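Local coordinates for trophoblast glycoprotein (Homo sapiens, PDB 4CNC), which may inhibit Wnt/beta-catenin signalling through its extracellular leucine-rich repeat region by indirectly interacting with LRP6 and blocking Wnt3a-dependent LRP6 internalization, at residues A146-R151 against R171-Q176; H203-H208 against L228-V233. All coordinates share one frame; numbering follows the deposited sequence.

Contact 1 (A146-R151 against R171-Q176)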
loop_
_atom_site.group_PDB
_atom_site.type_symbol
_atom_site.label_atom_id
_atom_site.label_comp_id
_atom_site.label_asym_id
_atom_site.label_seq_id
_atom_site.Cartn_x
_atom_site.Cartn_y
_atom_site.Cartn_z
ATOM N N ALA A 146 11.479 3.947 5.481
ATOM C CA ALA A 146 10.879 5.231 5.021
ATOM C C ALA A 146 9.532 5.463 5.650
ATOM O O ALA A 146 9.186 6.621 5.967
ATOM C CB ALA A 146 10.795 5.294 3.502
ATOM N N LEU A 147 8.769 4.386 5.864
ATOM C CA LEU A 147 7.454 4.490 6.501
ATOM C C LEU A 147 7.513 4.902 7.961
ATOM O O LEU A 147 6.628 5.575 8.462
ATOM C CB LEU A 147 6.669 3.215 6.366
ATOM C CG LEU A 147 6.259 2.916 4.917
ATOM C CD1 LEU A 147 5.702 1.492 4.882
ATOM C CD2 LEU A 147 5.344 3.951 4.327
ATOM N N LEU A 148 8.555 4.460 8.656
ATOM C CA LEU A 148 8.615 4.594 10.125
ATOM C C LEU A 148 9.520 5.723 10.619
ATOM O O LEU A 148 9.475 6.064 11.812
ATOM C CB LEU A 148 9.086 3.291 10.711
ATOM C CG LEU A 148 8.157 2.121 10.348
ATOM C CD1 LEU A 148 8.561 0.947 11.203
ATOM C CD2 LEU A 148 6.687 2.473 10.522
ATOM N N ALA A 149 10.307 6.294 9.714
ATOM C CA ALA A 149 11.297 7.344 10.089
ATOM C C ALA A 149 10.634 8.502 10.797
ATOM O O ALA A 149 9.642 9.062 10.329
ATOM C CB ALA A 149 12.075 7.829 8.880
ATOM N N GLY A 150 11.173 8.786 11.975
ATOM C CA GLY A 150 10.803 9.910 12.794
ATOM C C GLY A 150 9.403 9.844 13.356
ATOM O O GLY A 150 8.938 10.836 13.883
ATOM N N ARG A 151 8.706 8.722 13.168
ATOM C CA ARG A 151 7.269 8.612 13.467
ATOM C C ARG A 151 6.429 9.645 12.735
ATOM O O ARG A 151 5.332 9.997 13.173
ATOM C CB ARG A 151 6.996 8.701 14.970
ATOM C CG ARG A 151 7.776 7.670 15.766
ATOM C CD ARG A 151 7.106 7.380 17.109
ATOM N NE ARG A 151 5.880 6.571 16.982
ATOM C CZ ARG A 151 5.830 5.258 16.706
ATOM N NH1 ARG A 151 6.940 4.528 16.517
ATOM N NH2 ARG A 151 4.645 4.656 16.633
ATOM N N ARG A 171 5.588 -6.441 10.576
ATOM C CA ARG A 171 5.028 -6.354 11.909
ATOM C C ARG A 171 5.153 -4.909 12.406
ATOM O O ARG A 171 4.204 -4.396 13.017
ATOM C CB ARG A 171 5.863 -7.337 12.766
ATOM C CG ARG A 171 5.400 -7.784 14.132
ATOM C CD ARG A 171 6.080 -9.119 14.534
ATOM N NE ARG A 171 7.498 -9.131 14.193
ATOM C CZ ARG A 171 8.161 -10.086 13.534
ATOM N NH1 ARG A 171 7.609 -11.231 13.137
ATOM N NH2 ARG A 171 9.438 -9.893 13.282
ATOM N N ASP A 172 6.321 -4.279 12.200
ATOM C CA ASP A 172 6.607 -2.879 12.643
ATOM C C ASP A 172 5.627 -1.843 12.092
ATOM O O ASP A 172 5.378 -0.829 12.718
ATOM C CB ASP A 172 7.950 -2.362 12.082
ATOM C CG ASP A 172 9.101 -3.104 12.554
ATOM O OD1 ASP A 172 9.032 -3.599 13.701
ATOM O OD2 ASP A 172 10.085 -3.161 11.762
ATOM N N VAL A 173 5.182 -2.069 10.873
ATOM C CA VAL A 173 4.205 -1.160 10.230
ATOM C C VAL A 173 2.875 -1.254 10.945
ATOM O O VAL A 173 2.310 -0.221 11.285
ATOM C CB VAL A 173 4.089 -1.422 8.745
ATOM C CG1 VAL A 173 2.915 -0.677 8.142
ATOM C CG2 VAL A 173 5.380 -1.032 8.074
ATOM N N LEU A 174 2.427 -2.477 11.253
ATOM C CA LEU A 174 1.178 -2.665 12.004
ATOM C C LEU A 174 1.268 -2.056 13.414
ATOM O O LEU A 174 0.288 -1.540 13.947
ATOM C CB LEU A 174 0.862 -4.144 12.161
ATOM C CG LEU A 174 0.632 -4.985 10.904
ATOM C CD1 LEU A 174 0.283 -6.385 11.368
ATOM C CD2 LEU A 174 -0.477 -4.411 10.064
ATOM N N ALA A 175 2.435 -2.177 14.045
ATOM C CA ALA A 175 2.651 -1.673 15.388
ATOM C C ALA A 175 2.764 -0.162 15.410
ATOM O O ALA A 175 2.295 0.490 16.342
ATOM C CB ALA A 175 3.951 -2.273 16.002
ATOM N N GLN A 176 3.445 0.404 14.422
ATOM C CA GLN A 176 3.922 1.770 14.579
ATOM C C GLN A 176 3.104 2.777 13.760
ATOM O O GLN A 176 3.393 3.988 13.827
ATOM C CB GLN A 176 5.435 1.904 14.294
ATOM C CG GLN A 176 6.358 1.108 15.195
ATOM C CD GLN A 176 7.858 1.329 14.903
ATOM O OE1 GLN A 176 8.312 2.438 14.549
ATOM N NE2 GLN A 176 8.635 0.261 15.048
HETATM O O HOH W 1 7.571 4.961 13.787
#

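Contact 2 (H203-H208 against L228-V233). With NAG (2-acetamido-2-deoxy-beta-D-glucopyranose), chain H; SO4 (sulfate ion), chain K.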
loop_
_atom_site.group_PDB
_atom_site.type_symbol
_atom_site.label_atom_id
_atom_site.label_comp_id
_atom_site.label_asym_id
_atom_site.label_seq_id
_atom_site.Cartn_x
_atom_site.Cartn_y
_atom_site.Cartn_z
ATOM N N HIS A 203 -8.539 -0.295 14.694
ATOM C CA HIS A 203 -8.997 0.616 13.678
ATOM C C HIS A 203 -8.949 0.017 12.297
ATOM O O HIS A 203 -9.446 0.632 11.356
ATOM C CB HIS A 203 -8.143 1.890 13.710
ATOM C CG HIS A 203 -8.262 2.657 14.999
ATOM N ND1 HIS A 203 -7.161 3.113 15.702
ATOM C CD2 HIS A 203 -9.349 3.052 15.702
ATOM C CE1 HIS A 203 -7.568 3.742 16.801
ATOM N NE2 HIS A 203 -8.890 3.711 16.826
ATOM N N LEU A 204 -8.304 -1.140 12.142
ATOM C CA LEU A 204 -8.107 -1.680 10.773
ATOM C C LEU A 204 -9.442 -2.119 10.171
ATOM O O LEU A 204 -10.184 -2.950 10.752
ATOM C CB LEU A 204 -7.120 -2.826 10.806
ATOM C CG LEU A 204 -6.659 -3.232 9.427
ATOM C CD1 LEU A 204 -5.942 -2.062 8.769
ATOM C CD2 LEU A 204 -5.730 -4.406 9.498
ATOM N N GLU A 205 -9.784 -1.533 9.040
ATOM C CA GLU A 205 -11.070 -1.741 8.363
ATOM C C GLU A 205 -10.944 -2.637 7.129
ATOM O O GLU A 205 -11.886 -3.378 6.791
ATOM C CB GLU A 205 -11.662 -0.379 7.880
ATOM C CG GLU A 205 -11.996 0.489 9.060
ATOM C CD GLU A 205 -12.461 1.905 8.725
ATOM O OE1 GLU A 205 -12.413 2.295 7.538
ATOM O OE2 GLU A 205 -12.852 2.639 9.678
ATOM N N SER A 206 -9.810 -2.563 6.453
ATOM C CA SER A 206 -9.560 -3.411 5.265
ATOM C C SER A 206 -8.141 -3.946 5.197
ATOM O O SER A 206 -7.131 -3.253 5.489
ATOM C CB SER A 206 -9.981 -2.750 3.955
ATOM O OG SER A 206 -9.118 -1.654 3.649
ATOM N N LEU A 207 -8.034 -5.222 4.850
ATOM C CA LEU A 207 -6.721 -5.884 4.711
ATOM C C LEU A 207 -6.789 -6.731 3.451
ATOM O O LEU A 207 -7.518 -7.721 3.424
ATOM C CB LEU A 207 -6.450 -6.741 5.938
ATOM C CG LEU A 207 -5.156 -7.576 5.901
ATOM C CD1 LEU A 207 -3.879 -6.706 5.837
ATOM C CD2 LEU A 207 -5.123 -8.432 7.120
ATOM N N HIS A 208 -6.075 -6.312 2.390
ATOM C CA HIS A 208 -5.980 -6.970 1.122
ATOM C C HIS A 208 -4.752 -7.873 1.041
ATOM O O HIS A 208 -3.599 -7.400 1.091
ATOM C CB HIS A 208 -5.912 -5.944 -0.000
ATOM C CG HIS A 208 -7.197 -5.232 -0.232
ATOM N ND1 HIS A 208 -8.099 -5.601 -1.202
ATOM C CD2 HIS A 208 -7.726 -4.157 0.389
ATOM C CE1 HIS A 208 -9.130 -4.768 -1.193
ATOM N NE2 HIS A 208 -8.927 -3.884 -0.234
ATOM N N LEU A 228 -11.576 -8.378 15.686
ATOM C CA LEU A 228 -11.533 -6.970 15.255
ATOM C C LEU A 228 -12.931 -6.471 14.816
ATOM O O LEU A 228 -13.587 -7.092 13.966
ATOM C CB LEU A 228 -10.545 -6.780 14.132
ATOM C CG LEU A 228 -9.115 -7.259 14.460
ATOM C CD1 LEU A 228 -8.253 -7.022 13.238
ATOM C CD2 LEU A 228 -8.526 -6.497 15.613
ATOM N N PRO A 229 -13.344 -5.315 15.334
ATOM C CA PRO A 229 -14.741 -4.875 15.075
ATOM C C PRO A 229 -15.103 -4.423 13.634
ATOM O O PRO A 229 -16.291 -4.398 13.287
ATOM C CB PRO A 229 -14.897 -3.691 16.022
ATOM C CG PRO A 229 -13.503 -3.180 16.326
ATOM C CD PRO A 229 -12.635 -4.424 16.294
ATOM N N HIS A 230 -14.119 -4.029 12.834
ATOM C CA HIS A 230 -14.354 -3.334 11.563
ATOM C C HIS A 230 -13.772 -4.036 10.356
ATOM O O HIS A 230 -13.884 -3.547 9.221
ATOM C CB HIS A 230 -13.673 -1.949 11.605
ATOM C CG HIS A 230 -14.200 -1.037 12.655
ATOM N ND1 HIS A 230 -15.548 -0.774 12.801
ATOM C CD2 HIS A 230 -13.564 -0.279 13.579
ATOM C CE1 HIS A 230 -15.724 0.067 13.810
ATOM N NE2 HIS A 230 -14.538 0.380 14.301
ATOM N N ILE A 231 -13.132 -5.170 10.552
ATOM C CA ILE A 231 -12.166 -5.625 9.539
ATOM C C ILE A 231 -12.898 -6.350 8.409
ATOM O O ILE A 231 -13.865 -7.114 8.654
ATOM C CB ILE A 231 -11.072 -6.554 10.160
ATOM C CG1 ILE A 231 -10.033 -6.969 9.137
ATOM C CG2 ILE A 231 -11.629 -7.870 10.629
ATOM C CD1 ILE A 231 -8.996 -5.970 8.937
ATOM N N ARG A 232 -12.430 -6.138 7.199
ATOM C CA ARG A 232 -12.810 -6.871 6.002
ATOM C C ARG A 232 -11.540 -7.338 5.395
ATOM O O ARG A 232 -10.610 -6.527 5.164
ATOM C CB ARG A 232 -13.554 -5.973 5.004
ATOM C CG ARG A 232 -14.789 -5.316 5.574
ATOM C CD ARG A 232 -15.411 -4.215 4.692
ATOM N NE ARG A 232 -14.636 -2.947 4.738
ATOM C CZ ARG A 232 -13.892 -2.454 3.740
ATOM N NH1 ARG A 232 -13.828 -3.052 2.547
ATOM N NH2 ARG A 232 -13.209 -1.334 3.932
ATOM N N VAL A 233 -11.417 -8.650 5.231
ATOM C CA VAL A 233 -10.234 -9.300 4.722
ATOM C C VAL A 233 -10.470 -9.885 3.339
ATOM O O VAL A 233 -11.502 -10.551 3.099
ATOM C CB VAL A 233 -9.778 -10.438 5.671
ATOM C CG1 VAL A 233 -8.426 -11.017 5.279
ATOM C CG2 VAL A 233 -9.665 -9.944 7.092
HETATM C C1 NAG H . -17.669 1.122 5.573
HETATM C C2 NAG H . -16.241 0.826 6.025
HETATM C C3 NAG H . -15.163 1.533 5.206
HETATM C C4 NAG H . -15.402 1.337 3.724
HETATM C C5 NAG H . -16.845 1.630 3.314
HETATM C C6 NAG H . -17.061 1.292 1.841
HETATM C C7 NAG H . -15.999 0.450 8.402
HETATM C C8 NAG H . -15.817 1.091 9.749
HETATM N N2 NAG H . -16.076 1.298 7.384
HETATM O O3 NAG H . -13.906 0.905 5.487
HETATM O O4 NAG H . -14.461 2.152 3.065
HETATM O O5 NAG H . -17.784 0.949 4.150
HETATM O O6 NAG H . -17.288 -0.097 1.754
HETATM O O7 NAG H . -16.091 -0.774 8.264
HETATM S S SO4 K . -10.474 -0.751 0.553
HETATM O O1 SO4 K . -10.225 0.094 -0.602
HETATM O O2 SO4 K . -11.117 -2.039 0.222
HETATM O O3 SO4 K . -11.366 -0.089 1.523
HETATM O O4 SO4 K . -9.143 -1.077 1.115
HETATM O O HOH W 2 -11.231 -3.421 13.123
#

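Contact 1 (A146-R151 against R171-Q176)
Leu148 reaches the helix 171-176 with both of its methyls. Its CD1 meets CB of Asp172 at 3.5 Å. The same CD1 sits against one face of the Gln176 amide, 3.7 Å from OE1, so the amide lies flat over this methyl. The other methyl, CD2, rests on Gln176 CB at 4.0 Å. Leu148 crosses both side chains at about a right angle. Deeper in, Leu147 CD1 touches Val173 CG2 at 4.1 Å, one methyl against one methyl.

Arg151 completes the first shell from the outer side. Its chain bends at chi3 (74°), which brings the guanidinium back across Gln176. The guanidinium and amide planes are 27° apart, and Gln176 CG sits at the guanidinium edge. NH1 of Arg151 gives OE1 of Gln176 a weak hydrogen bond of 3.2 Å, bent to 122° at the hydrogen. NH2 of Arg151 is 3.1 Å from the backbone O of Gln176, but the angle is too poor for a bond. A water can bridge Gln176 OE1 (2.7 Å) and Leu148 O (3.0 Å), although other acceptors nearby compete for its protons.

Further out, Arg151 N bonds back to Leu148 O. This closes a type II turn just after helix 139-148 and leads the chain to Arg151. Gln176 N bonds to Asp172 O in the last turn of its own helix. Leu159 of strand 158-160 touches both Leu147 and Val173. The contact joins the helices of LRR 4 and LRR 5 on the convex side of the solenoid, outside the strands of the main sheet. Arg151 also touches a crystal neighbour, so its pose may partly reflect the lattice.

The chemistry is divided: methyls make the inner part, and a weak polar link with a water makes the outer part. OE1 faces Arg151 NH1 and the water, which is consistent with this amide orientation.

Contact 2 (H203-H208 against L228-V233)
Leu207 N donates to Arg232 O at 2.9 Å, and Arg232 N to Glu205 O at 2.8 Å. On the side carrying Leu207 and Val233, Ile231 CD1 presses on Leu204 CG at 3.6 Å and also meets Leu207 CB. With CG1 trans to the backbone N (chi1 -177°), chi2 then swings CD1 onto Leu204.

The segments enter two adjacent parallel strands, 206-208 and 232-234, of a beta-alpha-beta unit with helix 219-226 between them. They carry the main leucine-rich repeat sheet from LRR 7 into the C-terminal cap region.

On the side carrying Ser206 and Arg232, polar groups meet sulfate and sugar instead. Ser206 CB and Glu205 O lie over one face of the Arg232 guanidinium; sulfate and sugar oxygens sit at its edge. The sulfate, probably from the crystallisation liquor, takes bonds from Ser206 OG to its O4 (2.6 Å) and from His208 NE2 to its O2 (2.9 Å). Arg232 NH2 reaches sulfate O3 in a straight but long bond of 3.3 Å. The same NH2 donates to O3 of an N-acetylglucosamine at 2.8 Å, and that hydroxyl donates to Glu205 OE1. Glu205 and His230 run side by side, carboxylate and ring planes 77° apart. A water bridges Leu204 O and His230 N.

Contact 1 and contact 2 lie in series along the chain. Their centres are 19 Å apart, and their nearest atoms come to about 5 Å without touching. They occupy different layers of the solenoid: contact 1 pairs helices, contact 2 pairs strands of the main sheet. Strand 158-160 relates them. Arg158, the neighbour of Leu159, bonds the sulfate held at contact 2. Both contacts meet sugar: an N-acetylglucosamine touches Ala175 in contact 1, and a sugar hydroxyl is hydrogen-bonded within contact 2. The part essential for Wnt inhibition, the end of the N-terminal cap and LRR 1, is earlier in the sequence than both.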